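Local atomic coordinates of glutamine cyclotransferase (Zymomonas mobilis, PDB entry 3NOL), a protein that catalyses the cyclisation of N-terminal glutamine to pyroglutamate, with release of ammonia, on a beta-propeller scaffold that carries a bound calcium ion. Residues A[52-57]-A[68-72]. Residues are numbered along the deposited sequence; the frame is centred on the assembly and turned at random. Where two conformers were deposited one is given.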
ATOM      1  N   ASN A  52       2.261 -10.091 -11.340  0.50  9.49           N
ATOM      2  CA  ASN A  52       2.646 -10.543 -12.681  0.50  9.54           C
ATOM      3  C   ASN A  52       3.807  -9.742 -13.294  0.50  9.41           C
ATOM      4  O   ASN A  52       3.782  -9.366 -14.479  0.50  9.24           O
ATOM      5  CB  ASN A  52       1.426 -10.625 -13.619  0.50 10.15           C
ATOM      6  CG  ASN A  52       0.662  -9.305 -13.736  0.50  9.53           C
ATOM      7  OD1 ASN A  52       1.016  -8.425 -14.514  0.50 13.19           O
ATOM      8  ND2 ASN A  52      -0.399  -9.176 -12.957  0.50 12.64           N
ATOM      9  N   GLY A  53       4.815  -9.481 -12.462  1.00  8.90           N
ATOM     10  CA  GLY A  53       6.032  -8.812 -12.909  1.00  9.14           C
ATOM     11  C   GLY A  53       5.981  -7.298 -12.981  1.00  9.09           C
ATOM     12  O   GLY A  53       7.005  -6.662 -13.270  1.00  9.98           O
ATOM     13  N   TYR A  54       4.814  -6.717 -12.691  1.00  8.47           N
ATOM     14  CA  TYR A  54       4.624  -5.268 -12.771  1.00  8.01           C
ATOM     15  C   TYR A  54       4.165  -4.641 -11.458  1.00  7.37           C
ATOM     16  O   TYR A  54       3.678  -5.343 -10.573  1.00  6.70           O
ATOM     17  CB  TYR A  54       3.644  -4.923 -13.911  1.00  8.56           C
ATOM     18  CG  TYR A  54       4.295  -5.115 -15.251  1.00  9.27           C
ATOM     19  CD1 TYR A  54       4.815  -4.022 -15.961  1.00  9.86           C
ATOM     20  CD2 TYR A  54       4.454  -6.404 -15.790  1.00 10.10           C
ATOM     21  CE1 TYR A  54       5.447  -4.210 -17.188  1.00 11.53           C
ATOM     22  CE2 TYR A  54       5.094  -6.596 -17.019  1.00 11.49           C
ATOM     23  CZ  TYR A  54       5.587  -5.497 -17.701  1.00 12.17           C
ATOM     24  OH  TYR A  54       6.219  -5.656 -18.917  1.00 12.31           O
ATOM     25  N   PHE A  55       4.328  -3.321 -11.342  1.00  6.75           N
ATOM     26  CA  PHE A  55       3.676  -2.577 -10.262  1.00  6.24           C
ATOM     27  C   PHE A  55       2.272  -2.175 -10.703  1.00  7.28           C
ATOM     28  O   PHE A  55       2.054  -1.822 -11.885  1.00  7.42           O
ATOM     29  CB  PHE A  55       4.431  -1.276  -9.946  1.00  6.88           C
ATOM     30  CG  PHE A  55       5.787  -1.482  -9.321  1.00  7.46           C
ATOM     31  CD1 PHE A  55       6.029  -2.554  -8.454  1.00  7.28           C
ATOM     32  CD2 PHE A  55       6.799  -0.552  -9.534  1.00  7.83           C
ATOM     33  CE1 PHE A  55       7.291  -2.731  -7.879  1.00  9.83           C
ATOM     34  CE2 PHE A  55       8.070  -0.705  -8.941  1.00  8.24           C
ATOM     35  CZ  PHE A  55       8.313  -1.790  -8.122  1.00  9.38           C
ATOM     36  N   TYR A  56       1.345  -2.176  -9.757  1.00  6.62           N
ATOM     37  CA  TYR A  56       0.044  -1.514  -9.955  1.00  6.81           C
ATOM     38  C   TYR A  56      -0.056  -0.430  -8.893  1.00  7.25           C
ATOM     39  O   TYR A  56       0.219  -0.682  -7.718  1.00  6.61           O
ATOM     40  CB  TYR A  56      -1.099  -2.517  -9.831  1.00  8.66           C
ATOM     41  CG  TYR A  56      -1.216  -3.385 -11.066  1.00  8.51           C
ATOM     42  CD1 TYR A  56      -2.117  -3.051 -12.083  1.00 10.91           C
ATOM     43  CD2 TYR A  56      -0.416  -4.526 -11.225  1.00 11.23           C
ATOM     44  CE1 TYR A  56      -2.233  -3.840 -13.243  1.00 10.63           C
ATOM     45  CE2 TYR A  56      -0.524  -5.332 -12.381  1.00  9.47           C
ATOM     46  CZ  TYR A  56      -1.440  -4.977 -13.375  1.00 12.03           C
ATOM     47  OH  TYR A  56      -1.532  -5.763 -14.515  1.00 10.75           O
ATOM     48  N   GLU A  57      -0.394   0.770  -9.331  1.00  6.46           N
ATOM     49  CA  GLU A  57      -0.399   1.922  -8.450  1.00  6.75           C
ATOM     50  C   GLU A  57      -1.684   2.727  -8.593  1.00  6.77           C
ATOM     51  O   GLU A  57      -2.156   2.969  -9.710  1.00  7.54           O
ATOM     52  CB  GLU A  57       0.805   2.810  -8.760  1.00  6.35           C
ATOM     53  CG  GLU A  57       1.147   3.839  -7.663  1.00  7.59           C
ATOM     54  CD  GLU A  57       2.415   4.665  -7.976  1.00  8.57           C
ATOM     55  OE1 GLU A  57       3.137   4.333  -8.946  1.00 10.28           O
ATOM     56  OE2 GLU A  57       2.673   5.629  -7.218  1.00 11.44           O
ATOM     57  N   ARG A  68      -2.803   2.752 -12.419  1.00  7.26           N
ATOM     58  CA  ARG A  68      -1.854   2.489 -13.507  1.00  8.09           C
ATOM     59  C   ARG A  68      -1.091   1.188 -13.340  1.00  7.92           C
ATOM     60  O   ARG A  68      -0.772   0.793 -12.216  1.00  6.60           O
ATOM     61  CB  ARG A  68      -0.855   3.634 -13.670  1.00  9.10           C
ATOM     62  CG  ARG A  68      -0.136   4.029 -12.387  1.00  9.46           C
ATOM     63  CD  ARG A  68       1.016   5.043 -12.583  1.00 11.11           C
ATOM     64  NE  ARG A  68       0.620   6.194 -13.400  1.00 12.14           N
ATOM     65  CZ  ARG A  68       1.201   7.397 -13.384  1.00 14.06           C
ATOM     66  NH1 ARG A  68       2.240   7.682 -12.560  1.00  9.31           N
ATOM     67  NH2 ARG A  68       0.731   8.323 -14.218  1.00 14.72           N
ATOM     68  N   LYS A  69      -0.799   0.548 -14.475  1.00  7.45           N
ATOM     69  CA  LYS A  69       0.153  -0.560 -14.538  1.00  6.78           C
ATOM     70  C   LYS A  69       1.503   0.021 -14.957  1.00  7.46           C
ATOM     71  O   LYS A  69       1.585   0.698 -15.980  1.00  7.23           O
ATOM     72  CB  LYS A  69      -0.299  -1.580 -15.586  1.00  6.97           C
ATOM     73  CG  LYS A  69       0.605  -2.771 -15.677  1.00  7.45           C
ATOM     74  CD  LYS A  69       0.067  -3.781 -16.725  1.00 10.20           C
ATOM     75  CE  LYS A  69       0.995  -4.990 -16.879  1.00 11.45           C
ATOM     76  NZ  LYS A  69       0.496  -5.957 -17.925  1.00 12.23           N
ATOM     77  N   VAL A  70       2.545  -0.265 -14.177  1.00  7.52           N
ATOM     78  CA  VAL A  70       3.833   0.414 -14.311  1.00  8.34           C
ATOM     79  C   VAL A  70       4.999  -0.585 -14.462  1.00  8.73           C
ATOM     80  O   VAL A  70       5.131  -1.547 -13.676  1.00  7.79           O
ATOM     81  CB  VAL A  70       4.075   1.351 -13.072  1.00  8.17           C
ATOM     82  CG1 VAL A  70       5.432   1.997 -13.134  1.00  9.35           C
ATOM     83  CG2 VAL A  70       3.021   2.396 -12.963  1.00  8.46           C
ATOM     84  N   ASP A  71       5.817  -0.347 -15.492  1.00  9.52           N
ATOM     85  CA  ASP A  71       7.078  -1.071 -15.705  1.00 10.30           C
ATOM     86  C   ASP A  71       8.033  -0.760 -14.561  1.00  9.37           C
ATOM     87  O   ASP A  71       8.298   0.419 -14.284  1.00  9.50           O
ATOM     88  CB  ASP A  71       7.736  -0.624 -17.019  1.00 10.89           C
ATOM     89  CG  ASP A  71       9.038  -1.356 -17.285  1.00 12.46           C
ATOM     90  OD1 ASP A  71       9.003  -2.570 -17.558  1.00 14.95           O
ATOM     91  OD2 ASP A  71      10.105  -0.716 -17.188  1.00 15.11           O
ATOM     92  N   ILE A  72       8.523  -1.800 -13.889  1.00  9.12           N
ATOM     93  CA  ILE A  72       9.370  -1.615 -12.700  1.00 10.17           C
ATOM     94  C   ILE A  72      10.646  -0.839 -13.024  1.00 10.90           C
ATOM     95  O   ILE A  72      10.970   0.152 -12.360  1.00 11.05           O
ATOM     96  CB  ILE A  72       9.728  -2.955 -12.000  1.00 10.23           C
ATOM     97  CG1 ILE A  72       8.463  -3.619 -11.442  1.00 10.60           C
ATOM     98  CG2 ILE A  72      10.751  -2.714 -10.871  1.00 10.39           C
ATOM     99  CD1 ILE A  72       8.677  -5.001 -10.841  1.00  9.67           C
TER
HETATM  100  O   HOH W   1       8.075  -4.521 -14.726  1.00 12.29           O
HETATM  101  O   HOH W   2       3.891   6.205 -10.749  1.00 12.06           O
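Gly53 meets Ile72 through its carbonyl oxygen: Ile72 CD1 lies 3.4 Å from Gly53 O, and a water joins the two backbones by donating to Gly53 O and accepting from Ile72 N. The same water sits over one face of the Tyr54 ring, toward its rim. On the opposite face lies the end of Lys69, with CE 4.0 Å from the ring centroid and NZ over the same ring face in a cation-pi contact, 4.7 Å from the Tyr54 centroid, while Val70 O approaches the ring edge at CD1.

Phe55 pairs with Val70 through two backbone hydrogen bonds, Phe55 N to Val70 O (3.0 Å) and Val70 N to Phe55 O (2.8 Å). Its ring receives Ile72 CG1 almost exactly over the centre, 3.7 Å from the centroid, and Ile72 CG2 reaches CZ; the ring also meets Phe48, a calcium-site residue, and Phe240, the latter edge-to-face. Replacing Phe55 by an alanine is likely to strip Ile72 CG1 of the aromatic face it packs on and open a gap between Ile72 and the rings of Phe48 and Phe240.

Tyr56 and Lys69 form the non-hydrogen-bonded pair and run side by side. Lys69 is fully extended, its CG pointing away from the backbone N (chi1 -178°), which lays its methylenes along the Tyr56 ring, CD lying 3.4 Å from Tyr56 OH, before its end reaches Tyr54.

Glu57 and Arg68 again exchange two backbone hydrogen bonds, both nearly straight, with N-H...O angles of 165°. A water links Glu57 OE1 to Arg68 NH1, whereas Glu57 OE2 is hydrogen-bonded to Thr45 and His39 and Arg68 forms a salt bridge with Asp40. Strands 54-61 and 64-70 thus make an antiparallel beta hairpin, the two central strands of a four-stranded propeller blade.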